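Putative adenosine kinase (Schistosoma mansoni, PDB 3VAS) probably catalyses phosphoryl transfer from ATP to adenosine to give AMP, as an adenosine kinase of the ribokinase (pfkB) family that binds adenosine. Local coordinates at residues 37-42 with 71-76; 233-238 with 268-273; 261-266 with 290-295. All coordinates share one frame; numbering follows the deposited sequence.

Contact 1: residues 37-42 with 71-76; sequences IIVDAD and QKKKKL
Leu76 pushes one branch of its isobutyl group against Val39, with CD2 lying 3.5 Å from Val39 CB, and the same methyl reaches Ile37 CG2 at 4.1 Å. This is the close-packed part: Ile37 and Val39 are buried in strand 27-40, and Ile70 of helix 65-70 packs on both. Val39 points CG2 along the strand toward its C-terminal end, anti to its backbone N, where it meets Lys73 CG at 3.7 Å with the two side chains crossing at about a right angle. Lys73 thus lays its aliphatic part on the valine before its chain, bent at chi2 (66°) and extended beyond, carries the ammonium on to Asp42. There the two side chains approach from opposite directions; Lys73 NZ is 2.7 Å from Asp42 OD2, on the syn lone pair of that oxygen, and a weak second bond reaches Asp42 OD1 at 3.1 Å. The other flank is looser and wetter. One water accepts from Asp40 N at 3.0 Å and donates to Lys74 O at 2.9 Å, with a weaker bond to Lys75 O, bridging the strand end to a loop whose lysines are largely exposed. Strand 27-40 and the loop leading into its antiparallel partner, strand 77-81, are joined by apolar packing, a water bridge and a salt bridge whose carboxylate should help offset the loop's lysine charge.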
loop_
_atom_site.group_PDB
_atom_site.type_symbol
_atom_site.label_atom_id
_atom_site.label_comp_id
_atom_site.label_asym_id
_atom_site.label_seq_id
_atom_site.Cartn_x
_atom_site.Cartn_y
_atom_site.Cartn_z
ATOM N N ILE A 37 -7.441 -13.827 -2.767
ATOM C CA ILE A 37 -7.867 -15.213 -2.673
ATOM C C ILE A 37 -6.816 -15.994 -1.890
ATOM O O ILE A 37 -5.785 -16.385 -2.432
ATOM C CB ILE A 37 -8.090 -15.826 -4.060
ATOM C CG1 ILE A 37 -8.990 -14.911 -4.896
ATOM C CG2 ILE A 37 -8.678 -17.230 -3.941
ATOM C CD1 ILE A 37 -9.327 -15.472 -6.266
ATOM N N ILE A 38 -7.090 -16.207 -0.607
ATOM C CA ILE A 38 -6.112 -16.766 0.313
ATOM C C ILE A 38 -6.268 -18.273 0.452
ATOM O O ILE A 38 -7.329 -18.770 0.837
ATOM C CB ILE A 38 -6.226 -16.105 1.697
ATOM C CG1 ILE A 38 -6.217 -14.579 1.544
ATOM C CG2 ILE A 38 -5.105 -16.579 2.615
ATOM C CD1 ILE A 38 -6.499 -13.836 2.828
ATOM N N VAL A 39 -5.197 -18.995 0.143
ATOM C CA VAL A 39 -5.239 -20.450 0.098
ATOM C C VAL A 39 -4.036 -21.053 0.814
ATOM O O VAL A 39 -2.931 -20.516 0.739
ATOM C CB VAL A 39 -5.289 -20.956 -1.371
ATOM C CG1 VAL A 39 -4.283 -20.212 -2.242
ATOM C CG2 VAL A 39 -5.064 -22.462 -1.452
ATOM N N ASP A 40 -4.265 -22.147 1.534
ATOM C CA ASP A 40 -3.175 -22.966 2.042
ATOM C C ASP A 40 -2.558 -23.730 0.874
ATOM O O ASP A 40 -3.137 -24.697 0.372
ATOM C CB ASP A 40 -3.673 -23.936 3.113
ATOM C CG ASP A 40 -4.039 -23.234 4.409
ATOM O OD1 ASP A 40 -3.463 -22.159 4.689
ATOM O OD2 ASP A 40 -4.900 -23.759 5.149
ATOM N N ALA A 41 -1.385 -23.282 0.441
ATOM C CA ALA A 41 -0.755 -23.822 -0.758
ATOM C C ALA A 41 0.153 -25.010 -0.464
ATOM O O ALA A 41 0.809 -25.066 0.578
ATOM C CB ALA A 41 0.024 -22.732 -1.476
ATOM N N ASP A 42 0.181 -25.959 -1.394
ATOM C CA ASP A 42 1.102 -27.083 -1.319
ATOM C C ASP A 42 2.494 -26.612 -1.716
ATOM O O ASP A 42 2.642 -25.612 -2.417
ATOM C CB ASP A 42 0.647 -28.214 -2.245
ATOM C CG ASP A 42 -0.830 -28.541 -2.089
ATOM O OD1 ASP A 42 -1.174 -29.364 -1.211
ATOM O OD2 ASP A 42 -1.647 -27.976 -2.851
ATOM N N GLN A 71 -8.473 -22.782 -7.119
ATOM C CA GLN A 71 -9.926 -22.831 -7.015
ATOM C C GLN A 71 -10.406 -24.261 -6.770
ATOM O O GLN A 71 -11.583 -24.499 -6.494
ATOM C CB GLN A 71 -10.572 -22.251 -8.276
ATOM C CG GLN A 71 -11.941 -21.636 -8.046
ATOM C CD GLN A 71 -11.914 -20.516 -7.018
ATOM O OE1 GLN A 71 -12.747 -20.473 -6.111
ATOM N NE2 GLN A 71 -10.959 -19.599 -7.158
ATOM N N LYS A 72 -9.482 -25.211 -6.868
ATOM C CA LYS A 72 -9.786 -26.610 -6.603
ATOM C C LYS A 72 -9.502 -26.935 -5.142
ATOM O O LYS A 72 -9.829 -28.016 -4.653
ATOM C CB LYS A 72 -8.966 -27.512 -7.526
ATOM C CG LYS A 72 -9.292 -27.318 -8.993
ATOM C CD LYS A 72 -8.321 -28.052 -9.893
ATOM C CE LYS A 72 -8.776 -27.975 -11.339
ATOM N NZ LYS A 72 -10.104 -28.628 -11.525
ATOM N N LYS A 73 -8.891 -25.982 -4.451
ATOM C CA LYS A 73 -8.569 -26.141 -3.044
ATOM C C LYS A 73 -9.773 -25.769 -2.189
ATOM O O LYS A 73 -10.524 -24.853 -2.527
ATOM C CB LYS A 73 -7.380 -25.252 -2.678
ATOM C CG LYS A 73 -6.376 -25.908 -1.755
ATOM C CD LYS A 73 -5.688 -27.073 -2.444
ATOM C CE LYS A 73 -4.715 -27.773 -1.508
ATOM N NZ LYS A 73 -4.058 -28.941 -2.161
ATOM N N LYS A 74 -9.962 -26.488 -1.088
ATOM C CA LYS A 74 -10.982 -26.126 -0.112
ATOM C C LYS A 74 -10.443 -25.024 0.792
ATOM O O LYS A 74 -9.292 -24.609 0.644
ATOM C CB LYS A 74 -11.381 -27.344 0.722
ATOM C CG LYS A 74 -12.029 -28.459 -0.079
ATOM C CD LYS A 74 -12.364 -29.654 0.800
ATOM C CE LYS A 74 -13.123 -30.722 0.016
ATOM N NZ LYS A 74 -12.393 -31.149 -1.214
ATOM N N LYS A 75 -11.276 -24.545 1.711
ATOM C CA LYS A 75 -10.858 -23.571 2.719
ATOM C C LYS A 75 -10.375 -22.240 2.135
ATOM O O LYS A 75 -9.564 -21.544 2.753
ATOM C CB LYS A 75 -9.764 -24.162 3.618
ATOM C CG LYS A 75 -10.243 -25.186 4.632
ATOM C CD LYS A 75 -10.783 -24.511 5.880
ATOM C CE LYS A 75 -10.921 -25.503 7.025
ATOM N NZ LYS A 75 -11.846 -26.623 6.689
ATOM N N LEU A 76 -10.863 -21.885 0.952
ATOM C CA LEU A 76 -10.494 -20.613 0.346
ATOM C C LEU A 76 -11.081 -19.443 1.128
ATOM O O LEU A 76 -12.249 -19.463 1.509
ATOM C CB LEU A 76 -10.952 -20.549 -1.113
ATOM C CG LEU A 76 -10.174 -21.374 -2.137
ATOM C CD1 LEU A 76 -10.834 -21.286 -3.504
ATOM C CD2 LEU A 76 -8.734 -20.907 -2.215
HETATM O O HOH W 1 -7.145 -22.930 1.484
#

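Contact 2: residues 233-238 with 268-273; sequences YSNIVF and LPFADG
Tyr233 and Ala271 meet in a CH-pi contact at one end of the ribokinase-type alpha/beta core, where the lead-in to its strand 236-240 passes a type I beta turn, Phe270 to Gly273. The methyl of Ala271 stands over one face of the phenol ring, 3.7 Å from CB to the ring centroid and 26° off the normal. It is displaced toward the rim, so that Tyr233 CZ and CE2 are its closest partners. The CB of Tyr233 points away from the turn; with CG beside the backbone N (chi1 -62°), the ring nevertheless swings back far enough to bring its outer half under Ala271. Helix 189-205 also packs on this tyrosine, through Ala200, Lys201 and Leu204. Phe270 behaves differently: its buried ring turns from the phenol toward the main chain of the strand lead-in and approaches the Ser234 carbonyl obliquely. The amide of Asn235 lies farther off, with ND2 4.4 Å from Phe270 CE1, while its OD1 accepts from Phe210 N of strand 209-213. Arg276 and Arg278 make cation-pi contacts with the Phe270 ring, so two guanidinium groups pack on it as well. The turn is closed by a backbone bond from Gly273 N to Phe270 O at 2.8 Å. Between the segments themselves, the nearest approach is a carbon-to-oxygen one, with Phe270 CE1 3.2 Å from Ser234 O.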
loop_
_atom_site.group_PDB
_atom_site.type_symbol
_atom_site.label_atom_id
_atom_site.label_comp_id
_atom_site.label_asym_id
_atom_site.label_seq_id
_atom_site.Cartn_x
_atom_site.Cartn_y
_atom_site.Cartn_z
ATOM N N TYR A 233 8.001 14.127 -5.324
ATOM C CA TYR A 233 6.803 14.858 -4.902
ATOM C C TYR A 233 6.306 14.382 -3.534
ATOM O O TYR A 233 5.326 14.909 -3.003
ATOM C CB TYR A 233 5.668 14.702 -5.923
ATOM C CG TYR A 233 5.969 15.260 -7.301
ATOM C CD1 TYR A 233 6.569 14.469 -8.274
ATOM C CD2 TYR A 233 5.643 16.569 -7.628
ATOM C CE1 TYR A 233 6.843 14.969 -9.534
ATOM C CE2 TYR A 233 5.913 17.080 -8.885
ATOM C CZ TYR A 233 6.515 16.274 -9.837
ATOM O OH TYR A 233 6.791 16.772 -11.090
ATOM N N SER A 234 6.977 13.381 -2.971
ATOM C CA SER A 234 6.506 12.755 -1.740
ATOM C C SER A 234 7.076 13.424 -0.498
ATOM O O SER A 234 8.278 13.665 -0.414
ATOM C CB SER A 234 6.861 11.269 -1.729
ATOM O OG SER A 234 6.295 10.605 -2.842
ATOM N N ASN A 235 6.208 13.725 0.461
ATOM C CA ASN A 235 6.648 14.256 1.745
ATOM C C ASN A 235 7.029 13.136 2.700
ATOM O O ASN A 235 7.860 13.322 3.589
ATOM C CB ASN A 235 5.555 15.120 2.365
ATOM C CG ASN A 235 5.053 16.180 1.417
ATOM O OD1 ASN A 235 4.105 15.954 0.659
ATOM N ND2 ASN A 235 5.694 17.343 1.440
ATOM N N ILE A 236 6.409 11.974 2.513
ATOM C CA ILE A 236 6.691 10.801 3.337
ATOM C C ILE A 236 6.811 9.559 2.454
ATOM O O ILE A 236 5.962 9.321 1.594
ATOM C CB ILE A 236 5.580 10.562 4.388
ATOM C CG1 ILE A 236 5.361 11.814 5.245
ATOM C CG2 ILE A 236 5.916 9.366 5.276
ATOM C CD1 ILE A 236 4.316 11.633 6.331
ATOM N N VAL A 237 7.870 8.779 2.663
ATOM C CA VAL A 237 8.073 7.548 1.905
ATOM C C VAL A 237 8.181 6.349 2.839
ATOM O O VAL A 237 8.981 6.355 3.778
ATOM C CB VAL A 237 9.344 7.616 1.022
ATOM C CG1 VAL A 237 9.533 6.315 0.251
ATOM C CG2 VAL A 237 9.275 8.798 0.065
ATOM N N PHE A 238 7.362 5.333 2.582
ATOM C CA PHE A 238 7.388 4.091 3.341
ATOM C C PHE A 238 8.056 3.000 2.516
ATOM O O PHE A 238 7.882 2.938 1.295
ATOM C CB PHE A 238 5.964 3.626 3.669
ATOM C CG PHE A 238 5.203 4.544 4.587
ATOM C CD1 PHE A 238 5.237 4.355 5.960
ATOM C CD2 PHE A 238 4.430 5.575 4.077
ATOM C CE1 PHE A 238 4.526 5.183 6.807
ATOM C CE2 PHE A 238 3.707 6.414 4.923
ATOM C CZ PHE A 238 3.758 6.215 6.290
ATOM N N LEU A 268 16.844 13.166 -1.870
ATOM C CA LEU A 268 16.506 13.457 -3.262
ATOM C C LEU A 268 15.804 14.801 -3.339
ATOM O O LEU A 268 14.924 15.085 -2.526
ATOM C CB LEU A 268 15.608 12.370 -3.862
ATOM C CG LEU A 268 16.273 11.145 -4.487
ATOM C CD1 LEU A 268 15.218 10.124 -4.892
ATOM C CD2 LEU A 268 17.117 11.548 -5.691
ATOM N N PRO A 269 16.206 15.643 -4.302
ATOM C CA PRO A 269 15.553 16.948 -4.452
ATOM C C PRO A 269 14.058 16.792 -4.711
ATOM O O PRO A 269 13.639 15.801 -5.315
ATOM C CB PRO A 269 16.244 17.546 -5.686
ATOM C CG PRO A 269 17.580 16.868 -5.737
ATOM C CD PRO A 269 17.312 15.461 -5.258
ATOM N N PHE A 270 13.261 17.740 -4.232
ATOM C CA PHE A 270 11.863 17.802 -4.629
ATOM C C PHE A 270 11.786 18.360 -6.047
ATOM O O PHE A 270 12.703 19.048 -6.499
ATOM C CB PHE A 270 11.052 18.655 -3.656
ATOM C CG PHE A 270 10.740 17.961 -2.364
ATOM C CD1 PHE A 270 9.555 17.263 -2.207
ATOM C CD2 PHE A 270 11.641 17.989 -1.309
ATOM C CE1 PHE A 270 9.268 16.617 -1.023
ATOM C CE2 PHE A 270 11.356 17.341 -0.121
ATOM C CZ PHE A 270 10.169 16.655 0.021
ATOM N N ALA A 271 10.693 18.059 -6.741
ATOM C CA ALA A 271 10.554 18.399 -8.156
ATOM C C ALA A 271 10.680 19.891 -8.469
ATOM O O ALA A 271 11.177 20.258 -9.530
ATOM C CB ALA A 271 9.250 17.857 -8.698
ATOM N N ASP A 272 10.228 20.749 -7.558
ATOM C CA ASP A 272 10.347 22.189 -7.771
ATOM C C ASP A 272 11.683 22.739 -7.267
ATOM O O ASP A 272 11.960 23.932 -7.384
ATOM C CB ASP A 272 9.168 22.950 -7.148
ATOM C CG ASP A 272 9.003 22.676 -5.663
ATOM O OD1 ASP A 272 8.020 23.184 -5.082
ATOM O OD2 ASP A 272 9.842 21.960 -5.076
ATOM N N GLY A 273 12.507 21.861 -6.706
ATOM C CA GLY A 273 13.816 22.252 -6.216
ATOM C C GLY A 273 13.750 23.040 -4.923
ATOM O O GLY A 273 14.769 23.522 -4.429
#

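Contact 3: residues 261-266 with 290-295; sequences TARYIA and LYTDSS
Thr292 OG1 is held by two groups: Arg263 NH2 donates to it at 2.8 Å, and Glu298 O is its other hydrogen-bond partner. The bond from the arginine is bent, 131° at the hydrogen, and the hydroxyl oxygen lies 32° out of the guanidinium plane. Arg263 starts away from the strand, but its chain folds twice, at chi2 and chi3, which brings the guanidinium back to Thr292, the two side chains crossing at about a right angle. Its rotation is fixed further by a salt bridge from NH1 to Asp267, one helical turn on. The carbonyl oxygen Asp293 O stands at the guanidinium edge, near its plane. Thr292 divides its two branches between unlike partners: OG1 serves the arginine, while CG2 rests on the helix, 3.9 Å from the Ala266 CB methyl and 3.8 Å from the backbone oxygen Ala262 O. At the far end Ser294 CB comes within 3.1 Å of Ala266 O, and Ser294 OG is bonded to Arg278 N and Arg276 O. An Asx turn begins at the strand's last residue, with Asp293 OD1 accepting from Ser295 N at 3.1 Å. The two short-segment axes approach to 8.1 Å, inclined by 29° in the same general direction. Ala262 and Ala266 thus seat helix 257-267 against strand 287-293; Ala266 also touches Val280 of strand 279-284, and Tyr291, pointing away from helix 257-267, packs on helix 336-351.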
loop_
_atom_site.group_PDB
_atom_site.type_symbol
_atom_site.label_atom_id
_atom_site.label_comp_id
_atom_site.label_asym_id
_atom_site.label_seq_id
_atom_site.Cartn_x
_atom_site.Cartn_y
_atom_site.Cartn_z
ATOM N N THR A 261 20.127 3.676 1.431
ATOM C CA THR A 261 18.890 3.913 0.693
ATOM C C THR A 261 18.006 4.926 1.416
ATOM O O THR A 261 17.435 5.822 0.791
ATOM C CB THR A 261 18.100 2.603 0.477
ATOM O OG1 THR A 261 18.819 1.750 -0.422
ATOM C CG2 THR A 261 16.722 2.890 -0.104
ATOM N N ALA A 262 17.907 4.784 2.736
ATOM C CA ALA A 262 17.098 5.692 3.544
ATOM C C ALA A 262 17.611 7.122 3.412
ATOM O O ALA A 262 16.833 8.056 3.224
ATOM C CB ALA A 262 17.097 5.251 5.003
ATOM N N ARG A 263 18.929 7.273 3.496
ATOM C CA ARG A 263 19.590 8.565 3.338
ATOM C C ARG A 263 19.380 9.123 1.930
ATOM O O ARG A 263 19.039 10.295 1.755
ATOM C CB ARG A 263 21.084 8.414 3.650
ATOM C CG ARG A 263 21.968 9.619 3.328
ATOM C CD ARG A 263 21.505 10.881 4.037
ATOM N NE ARG A 263 21.190 10.660 5.441
ATOM C CZ ARG A 263 20.184 11.249 6.080
ATOM N NH1 ARG A 263 19.390 12.096 5.439
ATOM N NH2 ARG A 263 19.970 10.985 7.361
ATOM N N TYR A 264 19.575 8.271 0.931
ATOM C CA TYR A 264 19.445 8.679 -0.464
ATOM C C TYR A 264 18.035 9.168 -0.794
ATOM O O TYR A 264 17.866 10.220 -1.410
ATOM C CB TYR A 264 19.837 7.525 -1.388
ATOM C CG TYR A 264 19.854 7.880 -2.857
ATOM C CD1 TYR A 264 21.028 8.304 -3.474
ATOM C CD2 TYR A 264 18.703 7.775 -3.631
ATOM C CE1 TYR A 264 21.050 8.619 -4.826
ATOM C CE2 TYR A 264 18.715 8.091 -4.976
ATOM C CZ TYR A 264 19.891 8.509 -5.571
ATOM O OH TYR A 264 19.902 8.823 -6.910
ATOM N N ILE A 265 17.029 8.401 -0.388
ATOM C CA ILE A 265 15.638 8.756 -0.657
ATOM C C ILE A 265 15.243 10.050 0.054
ATOM O O ILE A 265 14.557 10.900 -0.514
ATOM C CB ILE A 265 14.677 7.616 -0.256
ATOM C CG1 ILE A 265 14.888 6.403 -1.167
ATOM C CG2 ILE A 265 13.222 8.083 -0.318
ATOM C CD1 ILE A 265 13.898 5.276 -0.917
ATOM N N ALA A 266 15.689 10.196 1.295
ATOM C CA ALA A 266 15.411 11.395 2.079
ATOM C C ALA A 266 16.008 12.649 1.446
ATOM O O ALA A 266 15.433 13.734 1.543
ATOM C CB ALA A 266 15.936 11.225 3.504
ATOM N N LEU A 290 13.839 1.712 10.652
ATOM C CA LEU A 290 14.697 2.874 10.500
ATOM C C LEU A 290 13.858 4.062 10.056
ATOM O O LEU A 290 12.905 3.907 9.293
ATOM C CB LEU A 290 15.801 2.598 9.470
ATOM C CG LEU A 290 16.663 1.359 9.718
ATOM C CD1 LEU A 290 17.597 1.103 8.550
ATOM C CD2 LEU A 290 17.444 1.493 11.025
ATOM N N TYR A 291 14.211 5.246 10.540
ATOM C CA TYR A 291 13.615 6.471 10.028
ATOM C C TYR A 291 14.621 7.614 10.027
ATOM O O TYR A 291 15.554 7.636 10.826
ATOM C CB TYR A 291 12.352 6.855 10.810
ATOM C CG TYR A 291 12.583 7.298 12.242
ATOM C CD1 TYR A 291 12.821 8.632 12.550
ATOM C CD2 TYR A 291 12.538 6.384 13.286
ATOM C CE1 TYR A 291 13.022 9.041 13.865
ATOM C CE2 TYR A 291 12.742 6.780 14.597
ATOM C CZ TYR A 291 12.980 8.107 14.881
ATOM O OH TYR A 291 13.181 8.493 16.187
ATOM N N THR A 292 14.430 8.547 9.104
ATOM C CA THR A 292 15.228 9.763 9.038
ATOM C C THR A 292 14.424 10.763 8.233
ATOM O O THR A 292 13.360 10.431 7.707
ATOM C CB THR A 292 16.589 9.524 8.335
ATOM O OG1 THR A 292 17.422 10.693 8.454
ATOM C CG2 THR A 292 16.376 9.190 6.860
ATOM N N ASP A 293 14.920 11.990 8.147
ATOM C CA ASP A 293 14.362 12.968 7.226
ATOM C C ASP A 293 15.483 13.816 6.635
ATOM O O ASP A 293 16.621 13.755 7.101
ATOM C CB ASP A 293 13.298 13.833 7.905
ATOM C CG ASP A 293 13.827 14.557 9.115
ATOM O OD1 ASP A 293 14.389 15.659 8.945
ATOM O OD2 ASP A 293 13.684 14.019 10.236
ATOM N N SER A 294 15.163 14.599 5.610
ATOM C CA SER A 294 16.176 15.350 4.870
ATOM C C SER A 294 16.956 16.365 5.711
ATOM O O SER A 294 18.059 16.759 5.339
ATOM C CB SER A 294 15.564 16.027 3.637
ATOM O OG SER A 294 14.281 16.556 3.913
ATOM N N SER A 295 16.383 16.772 6.844
ATOM C CA SER A 295 17.030 17.722 7.749
ATOM C C SER A 295 17.863 17.017 8.813
ATOM O O SER A 295 18.537 17.662 9.615
ATOM C CB SER A 295 15.982 18.592 8.443
ATOM O OG SER A 295 15.245 19.351 7.503
#

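From the N terminus, contact 1 comes first: strand 27-40 runs out, helices 44-48 and 65-70 follow, and the 71-76 loop returns to the C-terminal end of strand 27-40 just before strand 77-81. It is complete long before the others begin, and its centre lies about 41 Å from that of contact 2, on the opposite side of the chain's centre. Contacts 2 and 3 cross along the chain, because 261-266 falls inside the loop closed by 233-238 and 268-273, while 290-295 falls beyond it. The two touch where Val237 packs on Ile265. Together they tie helix 257-267 to strand 287-293, and the loop after the helix to the lead-in of strand 236-240; both strands flank strand 279-284.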